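Local coordinates for protein argonaute (Methanocaldococcus jannaschii, PDB 5G5S) that cleaves single-stranded target DNA that pairs with a short single-stranded DNA guide, and may defend the cell against invading genetic elements, at residues 145-150 against 300-305; 520-525 against 531-536; 549-554 against 567-572; 615-620 against 652-657. One frame throughout, in Å; residues are numbered along the deposited sequence.

Contact 1 (145-150 against 300-305)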
loop_
_atom_site.group_PDB
_atom_site.type_symbol
_atom_site.label_atom_id
_atom_site.label_comp_id
_atom_site.label_asym_id
_atom_site.label_seq_id
_atom_site.Cartn_x
_atom_site.Cartn_y
_atom_site.Cartn_z
ATOM N N LYS A 145 20.241 -9.865 -9.247
ATOM C CA LYS A 145 20.206 -10.595 -7.985
ATOM C C LYS A 145 21.222 -11.692 -7.959
ATOM O O LYS A 145 21.366 -12.421 -8.944
ATOM C CB LYS A 145 18.793 -11.143 -7.687
ATOM C CG LYS A 145 17.756 -10.077 -7.256
ATOM C CD LYS A 145 18.071 -9.336 -5.934
ATOM C CE LYS A 145 18.228 -10.249 -4.741
ATOM N NZ LYS A 145 18.807 -9.531 -3.578
ATOM N N LYS A 146 21.961 -11.801 -6.844
ATOM C CA LYS A 146 22.920 -12.869 -6.669
ATOM C C LYS A 146 22.214 -13.960 -5.887
ATOM O O LYS A 146 21.696 -13.706 -4.801
ATOM C CB LYS A 146 24.218 -12.418 -5.980
ATOM C CG LYS A 146 25.341 -13.426 -6.243
ATOM C CD LYS A 146 26.623 -13.146 -5.471
ATOM C CE LYS A 146 27.646 -14.199 -5.802
ATOM N NZ LYS A 146 28.811 -14.165 -4.888
ATOM N N HIS A 147 22.059 -15.112 -6.518
ATOM C CA HIS A 147 21.464 -16.284 -5.900
ATOM C C HIS A 147 22.548 -17.331 -6.063
ATOM O O HIS A 147 23.049 -17.525 -7.174
ATOM C CB HIS A 147 20.177 -16.698 -6.597
ATOM C CG HIS A 147 19.423 -17.765 -5.872
ATOM N ND1 HIS A 147 18.849 -17.559 -4.639
ATOM C CD2 HIS A 147 19.149 -19.047 -6.205
ATOM C CE1 HIS A 147 18.257 -18.668 -4.240
ATOM N NE2 HIS A 147 18.424 -19.586 -5.173
ATOM N N ASP A 148 22.897 -17.991 -4.959
ATOM C CA ASP A 148 24.010 -18.943 -4.913
ATOM C C ASP A 148 25.229 -18.158 -5.385
ATOM O O ASP A 148 25.519 -17.094 -4.844
ATOM C CB ASP A 148 23.776 -20.253 -5.675
ATOM C CG ASP A 148 22.836 -21.177 -4.948
ATOM O OD1 ASP A 148 21.983 -20.676 -4.194
ATOM O OD2 ASP A 148 22.951 -22.403 -5.123
ATOM N N GLY A 149 25.954 -18.677 -6.361
ATOM C CA GLY A 149 27.116 -17.978 -6.872
ATOM C C GLY A 149 26.857 -17.320 -8.207
ATOM O O GLY A 149 27.774 -16.856 -8.869
ATOM N N ASP A 150 25.595 -17.280 -8.602
ATOM C CA ASP A 150 25.211 -16.757 -9.904
ATOM C C ASP A 150 24.421 -15.466 -9.833
ATOM O O ASP A 150 23.744 -15.202 -8.840
ATOM C CB ASP A 150 24.449 -17.817 -10.716
ATOM C CG ASP A 150 25.245 -19.077 -11.014
ATOM O OD1 ASP A 150 26.435 -18.955 -11.412
ATOM O OD2 ASP A 150 24.670 -20.182 -10.892
ATOM N N THR A 300 15.999 -19.252 -20.426
ATOM C CA THR A 300 15.212 -20.034 -19.465
ATOM C C THR A 300 14.928 -19.248 -18.158
ATOM O O THR A 300 15.879 -18.761 -17.540
ATOM C CB THR A 300 15.916 -21.382 -19.168
ATOM O OG1 THR A 300 16.735 -21.783 -20.274
ATOM C CG2 THR A 300 14.934 -22.490 -18.816
ATOM N N PRO A 301 13.658 -19.134 -17.693
ATOM C CA PRO A 301 13.422 -18.441 -16.412
ATOM C C PRO A 301 13.864 -19.310 -15.229
ATOM O O PRO A 301 13.901 -20.532 -15.357
ATOM C CB PRO A 301 11.915 -18.152 -16.424
ATOM C CG PRO A 301 11.332 -19.170 -17.331
ATOM C CD PRO A 301 12.403 -19.661 -18.267
ATOM N N LYS A 302 14.271 -18.687 -14.114
ATOM C CA LYS A 302 14.737 -19.426 -12.940
ATOM C C LYS A 302 13.621 -20.246 -12.287
ATOM O O LYS A 302 12.536 -19.734 -12.015
ATOM C CB LYS A 302 15.425 -18.485 -11.914
ATOM C CG LYS A 302 15.998 -19.144 -10.635
ATOM C CD LYS A 302 17.143 -20.133 -10.901
ATOM C CE LYS A 302 17.853 -20.589 -9.644
ATOM N NZ LYS A 302 17.150 -21.709 -8.965
ATOM N N GLU A 303 13.898 -21.527 -12.051
ATOM C CA GLU A 303 12.952 -22.390 -11.362
ATOM C C GLU A 303 13.309 -22.332 -9.882
ATOM O O GLU A 303 14.475 -22.496 -9.516
ATOM C CB GLU A 303 12.994 -23.816 -11.910
ATOM C CG GLU A 303 11.618 -24.448 -11.988
ATOM C CD GLU A 303 11.543 -25.730 -12.794
ATOM O OE1 GLU A 303 12.352 -26.656 -12.541
ATOM O OE2 GLU A 303 10.655 -25.814 -13.672
ATOM N N LEU A 304 12.313 -22.061 -9.045
ATOM C CA LEU A 304 12.497 -21.894 -7.615
ATOM C C LEU A 304 11.555 -22.769 -6.797
ATOM O O LEU A 304 10.390 -22.920 -7.168
ATOM C CB LEU A 304 12.247 -20.403 -7.290
ATOM C CG LEU A 304 12.809 -19.845 -6.001
ATOM C CD1 LEU A 304 14.325 -20.038 -5.923
ATOM C CD2 LEU A 304 12.443 -18.376 -5.865
ATOM N N GLU A 305 12.052 -23.296 -5.655
ATOM C CA GLU A 305 11.286 -24.112 -4.710
ATOM C C GLU A 305 10.532 -23.191 -3.734
ATOM O O GLU A 305 11.131 -22.294 -3.140
ATOM C CB GLU A 305 12.207 -25.073 -3.944
ATOM C CG GLU A 305 12.711 -26.247 -4.767
ATOM C CD GLU A 305 13.630 -27.190 -4.016
ATOM O OE1 GLU A 305 14.647 -26.719 -3.454
ATOM O OE2 GLU A 305 13.348 -28.411 -4.012
#
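The imidazole of H147 reaches across to K302 and L304, and van der Waals contact is all that joins the two segments directly. Carbon CD2 of H147 lies 4.0 Å from CE of K302, the two side chains crossing at about a right angle. On the next atom of the same ring, NE2 of H147 sits 4.2 Å from CD1 of L304. The reach comes from the first torsion of H147, whose CG is anti to the backbone N (chi1 -171°), so that the ring leaves the end of strand 134-147 toward strand 302-308.

Hydrogen bonds within or beyond the segments fix the two polar ends. K302 doubles back, with bends at chi2 and chi4, and its NZ donates to the carbonyl O of E303 at 2.8 Å. That leaves NZ of K302 4.5 Å from NE2 of H147, a closeness that would probably disfavour a charged imidazole. ND1 of H147 is bonded to the backbone N of G619, and the ring of F618 stacks on the imidazole.

Backbone bonds shape the other end. H147 N to D150 O and D150 N to H147 O are both 2.9 Å and enclose D148 and G149 in a type II' turn. This is the tight turn of a two-residue beta hairpin, here joining strands 134-147 and 150-163, with the histidine at its mouth directed at strand 302-308 of the large mixed sheet.

Contact 2 (520-525 against 531-536)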
loop_
_atom_site.group_PDB
_atom_site.type_symbol
_atom_site.label_atom_id
_atom_site.label_comp_id
_atom_site.label_asym_id
_atom_site.label_seq_id
_atom_site.Cartn_x
_atom_site.Cartn_y
_atom_site.Cartn_z
ATOM N N CYS A 520 1.537 7.218 10.559
ATOM C CA CYS A 520 0.634 6.416 11.363
ATOM C C CYS A 520 1.293 5.120 11.698
ATOM O O CYS A 520 2.003 4.557 10.873
ATOM C CB CYS A 520 -0.682 6.186 10.614
ATOM S SG CYS A 520 -1.884 5.155 11.499
ATOM N N THR A 521 1.021 4.629 12.905
ATOM C CA THR A 521 1.427 3.319 13.386
ATOM C C THR A 521 0.130 2.586 13.750
ATOM O O THR A 521 -0.712 3.128 14.478
ATOM C CB THR A 521 2.411 3.414 14.577
ATOM O OG1 THR A 521 3.595 4.079 14.143
ATOM C CG2 THR A 521 2.817 2.045 15.111
ATOM N N VAL A 522 -0.049 1.386 13.203
ATOM C CA VAL A 522 -1.177 0.541 13.568
ATOM C C VAL A 522 -0.588 -0.553 14.455
ATOM O O VAL A 522 0.269 -1.312 14.019
ATOM C CB VAL A 522 -2.074 0.061 12.393
ATOM C CG1 VAL A 522 -3.193 -0.847 12.890
ATOM C CG2 VAL A 522 -2.687 1.259 11.684
ATOM N N VAL A 523 -0.942 -0.515 15.743
ATOM C CA VAL A 523 -0.424 -1.418 16.761
ATOM C C VAL A 523 -1.298 -2.659 16.928
ATOM O O VAL A 523 -2.473 -2.559 17.265
ATOM C CB VAL A 523 -0.200 -0.668 18.106
ATOM C CG1 VAL A 523 0.449 -1.578 19.149
ATOM C CG2 VAL A 523 0.622 0.611 17.911
ATOM N N TYR A 524 -0.697 -3.830 16.715
ATOM C CA TYR A 524 -1.323 -5.131 16.890
ATOM C C TYR A 524 -0.696 -5.827 18.078
ATOM O O TYR A 524 0.507 -5.717 18.275
ATOM C CB TYR A 524 -1.150 -5.996 15.628
ATOM C CG TYR A 524 -2.196 -5.735 14.569
ATOM C CD1 TYR A 524 -2.321 -4.479 13.976
ATOM C CD2 TYR A 524 -3.045 -6.744 14.141
ATOM C CE1 TYR A 524 -3.287 -4.232 13.004
ATOM C CE2 TYR A 524 -4.011 -6.511 13.162
ATOM C CZ TYR A 524 -4.123 -5.254 12.595
ATOM O OH TYR A 524 -5.067 -5.011 11.637
ATOM N N ASP A 525 -1.497 -6.558 18.857
ATOM C CA ASP A 525 -0.967 -7.318 19.985
ATOM C C ASP A 525 -0.582 -8.733 19.533
ATOM O O ASP A 525 -0.700 -9.047 18.343
ATOM C CB ASP A 525 -1.938 -7.314 21.188
ATOM C CG ASP A 525 -3.296 -7.974 20.993
ATOM O OD1 ASP A 525 -3.476 -8.695 19.986
ATOM O OD2 ASP A 525 -4.162 -7.812 21.875
ATOM N N ARG A 531 -4.772 -2.633 18.767
ATOM C CA ARG A 531 -4.753 -1.997 20.077
ATOM C C ARG A 531 -4.784 -0.487 19.942
ATOM O O ARG A 531 -5.385 0.181 20.784
ATOM C CB ARG A 531 -3.551 -2.462 20.917
ATOM C CG ARG A 531 -3.532 -3.980 21.194
ATOM C CD ARG A 531 -4.777 -4.520 21.901
ATOM N NE ARG A 531 -4.887 -4.055 23.288
ATOM C CZ ARG A 531 -4.453 -4.728 24.352
ATOM N NH1 ARG A 531 -3.873 -5.917 24.207
ATOM N NH2 ARG A 531 -4.598 -4.219 25.570
ATOM N N ARG A 532 -4.136 0.055 18.883
ATOM C CA ARG A 532 -4.070 1.491 18.590
ATOM C C ARG A 532 -3.889 1.758 17.090
ATOM O O ARG A 532 -3.189 1.026 16.389
ATOM C CB ARG A 532 -2.887 2.173 19.328
ATOM C CG ARG A 532 -2.795 2.017 20.849
ATOM C CD ARG A 532 -3.780 2.889 21.606
ATOM N NE ARG A 532 -3.305 4.264 21.679
ATOM C CZ ARG A 532 -2.674 4.780 22.726
ATOM N NH1 ARG A 532 -2.461 4.046 23.813
ATOM N NH2 ARG A 532 -2.273 6.044 22.706
ATOM N N ILE A 533 -4.526 2.821 16.616
ATOM C CA ILE A 533 -4.337 3.393 15.292
ATOM C C ILE A 533 -3.760 4.762 15.701
ATOM O O ILE A 533 -4.493 5.662 16.120
ATOM C CB ILE A 533 -5.611 3.468 14.433
ATOM C CG1 ILE A 533 -6.279 2.073 14.296
ATOM C CG2 ILE A 533 -5.282 4.093 13.063
ATOM C CD1 ILE A 533 -7.740 2.095 13.811
ATOM N N GLN A 534 -2.426 4.828 15.753
ATOM C CA GLN A 534 -1.687 5.977 16.242
ATOM C C GLN A 534 -1.165 6.947 15.188
ATOM O O GLN A 534 -0.110 6.676 14.616
ATOM C CB GLN A 534 -0.532 5.496 17.163
ATOM C CG GLN A 534 -0.101 6.506 18.221
ATOM C CD GLN A 534 -1.263 6.987 19.054
ATOM O OE1 GLN A 534 -1.906 6.213 19.785
ATOM N NE2 GLN A 534 -1.600 8.261 18.903
ATOM N N PRO A 535 -1.801 8.135 14.997
ATOM C CA PRO A 535 -1.207 9.147 14.096
ATOM C C PRO A 535 0.126 9.628 14.681
ATOM O O PRO A 535 0.269 9.683 15.900
ATOM C CB PRO A 535 -2.235 10.295 14.100
ATOM C CG PRO A 535 -3.477 9.731 14.719
ATOM C CD PRO A 535 -3.021 8.655 15.652
ATOM N N ILE A 536 1.111 9.921 13.827
ATOM C CA ILE A 536 2.431 10.388 14.274
ATOM C C ILE A 536 2.669 11.798 13.757
ATOM O O ILE A 536 2.598 12.026 12.548
ATOM C CB ILE A 536 3.610 9.419 13.881
ATOM C CG1 ILE A 536 3.322 7.906 14.166
ATOM C CG2 ILE A 536 4.970 9.887 14.445
ATOM C CD1 ILE A 536 3.108 7.480 15.640
#
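T521 and Q534 pair through both backbone groups, T521 N to Q534 O at 2.9 Å and Q534 N to T521 O at 2.7 Å. The ladder continues with V523 N to R532 O at 2.8 Å, but then the register slips: V523 O takes R531 N at 2.7 Å, nearly straight (171° at the hydrogen), and only weakly R532 N. R531 and R532 thus both face V523, a classic beta bulge.

Side chains pack on both faces of the ladder. On one, CG2 of I533 rests against both C520 and V522, 3.9 Å from SG of C520, while the side chains of V522 and I533 run alongside each other. On the other, CG2 of V523 packs on CB of R532, and CD1 of I536 approaches OG1 of T521.

From the bulge, R531 curls through two bends to set NH1 3.0 Å from OD2 of D525. The salt bridge uses the anti lone pair of OD2 and joins planes 84° apart. A second shell steadies it: OD1 of D525 is bonded to the backbone N of E527 and of K529 in the hairpin turn. NH2 of R532 reaches A558 O, with weak bonds to OE1 of Q534 alongside.

Strand 517-525 lies between 530-537 and 501-506 in the RNase H-like PIWI sheet, where C520 bonds through its backbone to D506, probably an active-site residue. Helix 547-556 covers the T521 and I536 side, and helix 684-697 touches C520 and Y524.

Contact 3 (549-554 against 567-572)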
loop_
_atom_site.group_PDB
_atom_site.type_symbol
_atom_site.label_atom_id
_atom_site.label_comp_id
_atom_site.label_asym_id
_atom_site.label_seq_id
_atom_site.Cartn_x
_atom_site.Cartn_y
_atom_site.Cartn_z
ATOM N N TYR A 549 12.634 8.209 16.061
ATOM C CA TYR A 549 11.653 9.223 16.461
ATOM C C TYR A 549 10.255 8.642 16.706
ATOM O O TYR A 549 9.592 9.076 17.647
ATOM C CB TYR A 549 11.597 10.390 15.457
ATOM C CG TYR A 549 10.458 11.353 15.712
ATOM C CD1 TYR A 549 10.569 12.363 16.665
ATOM C CD2 TYR A 549 9.244 11.213 15.050
ATOM C CE1 TYR A 549 9.495 13.208 16.951
ATOM C CE2 TYR A 549 8.176 12.070 15.304
ATOM C CZ TYR A 549 8.303 13.067 16.252
ATOM O OH TYR A 549 7.242 13.914 16.470
ATOM N N VAL A 550 9.804 7.675 15.866
ATOM C CA VAL A 550 8.508 7.005 15.998
ATOM C C VAL A 550 8.421 6.353 17.390
ATOM O O VAL A 550 7.437 6.564 18.104
ATOM C CB VAL A 550 8.248 5.981 14.848
ATOM C CG1 VAL A 550 6.994 5.139 15.105
ATOM C CG2 VAL A 550 8.151 6.681 13.500
ATOM N N ILE A 551 9.473 5.603 17.777
ATOM C CA ILE A 551 9.571 4.904 19.060
ATOM C C ILE A 551 9.502 5.877 20.223
ATOM O O ILE A 551 8.732 5.645 21.156
ATOM C CB ILE A 551 10.805 3.961 19.108
ATOM C CG1 ILE A 551 10.731 2.899 17.970
ATOM C CG2 ILE A 551 10.916 3.290 20.475
ATOM C CD1 ILE A 551 12.031 2.199 17.630
ATOM N N GLU A 552 10.264 6.992 20.142
ATOM C CA GLU A 552 10.287 8.054 21.146
ATOM C C GLU A 552 8.885 8.642 21.293
ATOM O O GLU A 552 8.421 8.814 22.412
ATOM C CB GLU A 552 11.271 9.168 20.746
ATOM C CG GLU A 552 12.739 8.805 20.893
ATOM C CD GLU A 552 13.674 9.932 20.497
ATOM O OE1 GLU A 552 13.860 10.860 21.317
ATOM O OE2 GLU A 552 14.203 9.903 19.360
ATOM N N TYR A 553 8.207 8.909 20.159
ATOM C CA TYR A 553 6.856 9.455 20.086
ATOM C C TYR A 553 5.826 8.510 20.727
ATOM O O TYR A 553 4.951 8.981 21.465
ATOM C CB TYR A 553 6.466 9.768 18.620
ATOM C CG TYR A 553 5.170 10.545 18.505
ATOM C CD1 TYR A 553 5.154 11.932 18.613
ATOM C CD2 TYR A 553 3.951 9.887 18.341
ATOM C CE1 TYR A 553 3.959 12.649 18.569
ATOM C CE2 TYR A 553 2.751 10.592 18.298
ATOM C CZ TYR A 553 2.761 11.972 18.409
ATOM O OH TYR A 553 1.585 12.669 18.361
ATOM N N LEU A 554 5.930 7.190 20.442
ATOM C CA LEU A 554 5.001 6.191 20.980
ATOM C C LEU A 554 5.098 6.053 22.492
ATOM O O LEU A 554 4.082 5.855 23.151
ATOM C CB LEU A 554 5.171 4.818 20.294
ATOM C CG LEU A 554 4.862 4.719 18.790
ATOM C CD1 LEU A 554 5.311 3.400 18.269
ATOM C CD2 LEU A 554 3.385 4.917 18.493
ATOM N N ILE A 567 9.126 -6.130 20.036
ATOM C CA ILE A 567 8.353 -5.365 19.050
ATOM C C ILE A 567 8.899 -5.570 17.661
ATOM O O ILE A 567 10.103 -5.445 17.440
ATOM C CB ILE A 567 8.311 -3.838 19.422
ATOM C CG1 ILE A 567 7.740 -3.613 20.844
ATOM C CG2 ILE A 567 7.522 -3.012 18.404
ATOM C CD1 ILE A 567 8.257 -2.379 21.506
ATOM N N LEU A 568 7.994 -5.851 16.713
ATOM C CA LEU A 568 8.324 -6.026 15.309
ATOM C C LEU A 568 7.681 -4.884 14.522
ATOM O O LEU A 568 6.471 -4.701 14.615
ATOM C CB LEU A 568 7.841 -7.409 14.795
ATOM C CG LEU A 568 7.932 -7.666 13.270
ATOM C CD1 LEU A 568 9.369 -7.744 12.797
ATOM C CD2 LEU A 568 7.150 -8.904 12.851
ATOM N N PHE A 569 8.496 -4.103 13.782
ATOM C CA PHE A 569 8.016 -3.014 12.921
ATOM C C PHE A 569 7.986 -3.449 11.464
ATOM O O PHE A 569 8.929 -4.059 10.956
ATOM C CB PHE A 569 8.846 -1.732 13.047
ATOM C CG PHE A 569 8.615 -0.962 14.322
ATOM C CD1 PHE A 569 9.398 -1.200 15.449
ATOM C CD2 PHE A 569 7.657 0.046 14.382
ATOM C CE1 PHE A 569 9.203 -0.465 16.616
ATOM C CE2 PHE A 569 7.459 0.774 15.553
ATOM C CZ PHE A 569 8.216 0.500 16.670
ATOM N N LEU A 570 6.891 -3.114 10.801
ATOM C CA LEU A 570 6.653 -3.413 9.401
ATOM C C LEU A 570 6.610 -2.083 8.659
ATOM O O LEU A 570 5.830 -1.185 9.015
ATOM C CB LEU A 570 5.299 -4.131 9.283
ATOM C CG LEU A 570 5.192 -5.660 9.368
ATOM C CD1 LEU A 570 6.207 -6.303 10.272
ATOM C CD2 LEU A 570 3.793 -6.081 9.712
ATOM N N ARG A 571 7.493 -1.928 7.665
ATOM C CA ARG A 571 7.522 -0.711 6.860
ATOM C C ARG A 571 7.812 -0.978 5.383
ATOM O O ARG A 571 8.430 -1.983 5.042
ATOM C CB ARG A 571 8.422 0.397 7.471
ATOM C CG ARG A 571 9.843 -0.017 7.849
ATOM C CD ARG A 571 10.606 1.115 8.535
ATOM N NE ARG A 571 11.273 1.999 7.574
ATOM C CZ ARG A 571 11.909 3.127 7.887
ATOM N NH1 ARG A 571 11.968 3.539 9.148
ATOM N NH2 ARG A 571 12.480 3.858 6.939
ATOM N N ASP A 572 7.293 -0.109 4.515
ATOM C CA ASP A 572 7.532 -0.127 3.076
ATOM C C ASP A 572 8.606 0.916 2.911
ATOM O O ASP A 572 8.311 2.056 2.534
ATOM C CB ASP A 572 6.270 0.261 2.286
ATOM C CG ASP A 572 6.260 -0.214 0.846
ATOM O OD1 ASP A 572 7.213 0.117 0.101
ATOM O OD2 ASP A 572 5.290 -0.903 0.456
#
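F569 carries the whole contact from the strand, meeting V550, I551 and L554 on the facing side of the helix. The tight part is at the far end of the ring. CG1 of I551 comes within 3.7 Å of CZ of F569 and 3.9 Å of CE1, and CD1 of the same isoleucine lies 4.0 Å from CE1, so the ethyl branch runs obliquely across the ring tip. That branch is placed by a first torsion of -59°, which sets CG1 anti to the carbonyl carbon. F569 is set likewise, its CG anti to the carbonyl carbon at chi1 -74°, and the ring stands out from the sheet toward the helix.

The packing slackens on the CE2 side. There CD1 of L554 approaches the ring at its edge, 4.3 Å from CE2, and CG1 of V550 is 4.4 Å from the same atom. With the segment axes 12.4 Å apart, the bridging falls to this single ring. The other flank of the helix turns from the strand altogether: E552 is exposed to solvent, while the hydroxyls of Y549 and Y553 bond to the O and OE2 of E537.

The helix links strand 530-537 to strand 566-571 in a beta-alpha-beta crossover of the RNase H-like PIWI fold. D572, which ends the segment 567-572, is probably a catalytic residue and manganese ligand, as in related enzymes, and its OD2 forms a salt bridge with K601. M503 of strand 501-506 touches both L554 and F569, and strand 593-600 pairs with strand 566-571 in parallel, on the side away from 501-506.

Contact 4 (615-620 against 652-657)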
loop_
_atom_site.group_PDB
_atom_site.type_symbol
_atom_site.label_atom_id
_atom_site.label_comp_id
_atom_site.label_asym_id
_atom_site.label_seq_id
_atom_site.Cartn_x
_atom_site.Cartn_y
_atom_site.Cartn_z
ATOM N N GLY A 615 5.482 -19.043 -0.621
ATOM C CA GLY A 615 6.610 -18.180 -0.312
ATOM C C GLY A 615 7.945 -18.824 -0.592
ATOM O O GLY A 615 8.103 -20.039 -0.432
ATOM N N SER A 616 8.918 -18.011 -1.031
ATOM C CA SER A 616 10.279 -18.477 -1.311
ATOM C C SER A 616 11.305 -17.379 -1.001
ATOM O O SER A 616 10.920 -16.278 -0.603
ATOM C CB SER A 616 10.402 -18.980 -2.745
ATOM O OG SER A 616 11.604 -19.706 -2.920
ATOM N N VAL A 617 12.612 -17.709 -1.091
ATOM C CA VAL A 617 13.713 -16.782 -0.814
ATOM C C VAL A 617 14.641 -16.749 -2.037
ATOM O O VAL A 617 15.151 -17.787 -2.450
ATOM C CB VAL A 617 14.476 -17.117 0.507
ATOM C CG1 VAL A 617 15.712 -16.235 0.684
ATOM C CG2 VAL A 617 13.566 -17.002 1.730
ATOM N N PHE A 618 14.836 -15.566 -2.629
ATOM C CA PHE A 618 15.723 -15.430 -3.778
ATOM C C PHE A 618 16.798 -14.387 -3.468
ATOM O O PHE A 618 16.484 -13.194 -3.333
ATOM C CB PHE A 618 14.938 -15.106 -5.058
ATOM C CG PHE A 618 15.739 -15.269 -6.327
ATOM C CD1 PHE A 618 16.115 -16.532 -6.775
ATOM C CD2 PHE A 618 16.095 -14.164 -7.089
ATOM C CE1 PHE A 618 16.846 -16.685 -7.957
ATOM C CE2 PHE A 618 16.838 -14.314 -8.262
ATOM C CZ PHE A 618 17.213 -15.574 -8.685
ATOM N N GLY A 619 18.035 -14.869 -3.305
ATOM C CA GLY A 619 19.210 -14.069 -2.960
ATOM C C GLY A 619 18.966 -13.106 -1.816
ATOM O O GLY A 619 19.119 -11.886 -1.978
ATOM N N ASN A 620 18.534 -13.648 -0.667
ATOM C CA ASN A 620 18.169 -12.881 0.544
ATOM C C ASN A 620 16.795 -12.177 0.533
ATOM O O ASN A 620 16.385 -11.669 1.569
ATOM C CB ASN A 620 19.309 -11.979 1.065
ATOM C CG ASN A 620 20.613 -12.717 1.276
ATOM O OD1 ASN A 620 21.668 -12.308 0.772
ATOM N ND2 ASN A 620 20.570 -13.845 1.988
ATOM N N LEU A 652 18.979 -10.616 10.107
ATOM C CA LEU A 652 18.352 -11.938 10.171
ATOM C C LEU A 652 17.995 -12.457 8.782
ATOM O O LEU A 652 17.659 -11.675 7.895
ATOM C CB LEU A 652 17.095 -11.896 11.066
ATOM C CG LEU A 652 17.260 -11.360 12.510
ATOM C CD1 LEU A 652 15.918 -11.065 13.129
ATOM C CD2 LEU A 652 18.032 -12.340 13.391
ATOM N N LYS A 653 18.080 -13.771 8.587
ATOM C CA LYS A 653 17.730 -14.390 7.313
ATOM C C LYS A 653 16.221 -14.570 7.267
ATOM O O LYS A 653 15.627 -15.003 8.251
ATOM C CB LYS A 653 18.441 -15.745 7.153
ATOM N N ILE A 654 15.599 -14.194 6.158
ATOM C CA ILE A 654 14.165 -14.385 5.948
ATOM C C ILE A 654 13.916 -15.906 5.925
ATOM O O ILE A 654 14.627 -16.631 5.230
ATOM C CB ILE A 654 13.694 -13.604 4.693
ATOM C CG1 ILE A 654 13.540 -12.112 5.063
ATOM C CG2 ILE A 654 12.381 -14.169 4.108
ATOM C CD1 ILE A 654 13.873 -11.166 3.990
ATOM N N ASN A 655 12.991 -16.388 6.781
ATOM C CA ASN A 655 12.737 -17.823 6.975
ATOM C C ASN A 655 11.244 -18.181 6.923
ATOM O O ASN A 655 10.424 -17.303 6.680
ATOM C CB ASN A 655 13.396 -18.278 8.317
ATOM C CG ASN A 655 12.905 -17.535 9.556
ATOM O OD1 ASN A 655 11.761 -17.095 9.652
ATOM N ND2 ASN A 655 13.756 -17.387 10.545
ATOM N N GLU A 656 10.896 -19.467 7.165
ATOM C CA GLU A 656 9.510 -19.966 7.175
ATOM C C GLU A 656 8.656 -19.378 8.306
ATOM O O GLU A 656 7.449 -19.186 8.112
ATOM C CB GLU A 656 9.429 -21.513 7.133
ATOM C CG GLU A 656 9.928 -22.252 8.374
ATOM C CD GLU A 656 11.414 -22.200 8.710
ATOM O OE1 GLU A 656 12.244 -22.104 7.774
ATOM O OE2 GLU A 656 11.746 -22.289 9.915
ATOM N N SER A 657 9.290 -19.089 9.469
ATOM C CA SER A 657 8.645 -18.517 10.651
ATOM C C SER A 657 8.041 -17.146 10.372
ATOM O O SER A 657 6.839 -16.995 10.576
ATOM C CB SER A 657 9.609 -18.435 11.834
ATOM O OG SER A 657 10.073 -19.727 12.179
#
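V617 lays its CG2 methyl against I654, 3.9 Å from CG2 and 3.7 Å from the carbonyl O of that residue. The contact sets the tip of a beta hairpin, strands 614-618 and 621-625, beside the approach to an N-capped helix, 656-666, in the PIWI domain. The two side chains meet obliquely. CG1 of V617 is anti to the backbone N (chi1 173°), which leaves CG2 anti to the carbonyl carbon and turned across the gap, and I654 meets it with the branch that lies anti to its own backbone N.

The neighbours of V617 follow the alternation of the strand. S616 points from I654, and its OG bonds to O of E305 on the adjoining strand 302-308; F618 meets the ring of Y152 edge-to-face. G619 and N620 then take positive phi values, and their backbone angles are close to those of a type I' turn, which folds the chain back and brings the carbonyl of N620 to the isoleucine.

On the opposing segment I654 is the buried residue, and N655 follows it at the N-cap. Its side chain points from the hairpin, and OD1 bonds to the backbone N of I658 in the first turn of the helix. Backbone bonding of L652 to W641 holds the preceding residues to strand 636-645. At the hairpin turn, CD1 of I654 comes to 3.5 Å from the backbone O of N620.

In the fold
Along the chain the four contacts follow in series, with none nested or crossing. Contact 1 closes the longest loop, 149 residues that include the PAZ domain, and ties the hairpin of a seven-stranded sheet to strand 302-308 of the large mixed sheet. Contact 2 is a hairpin with five residues between its segments. Contact 3 spans twelve residues, and its helix lies against contact 2, their centres 10 Å apart. Contact 4 closes 31 residues of mostly strand and returns to contact 1, since strands 302-308 and 614-618 are neighbours. Two touching pairs result, 1 with 4 and 2 with 3, and the large mixed sheet is reached by all four contacts.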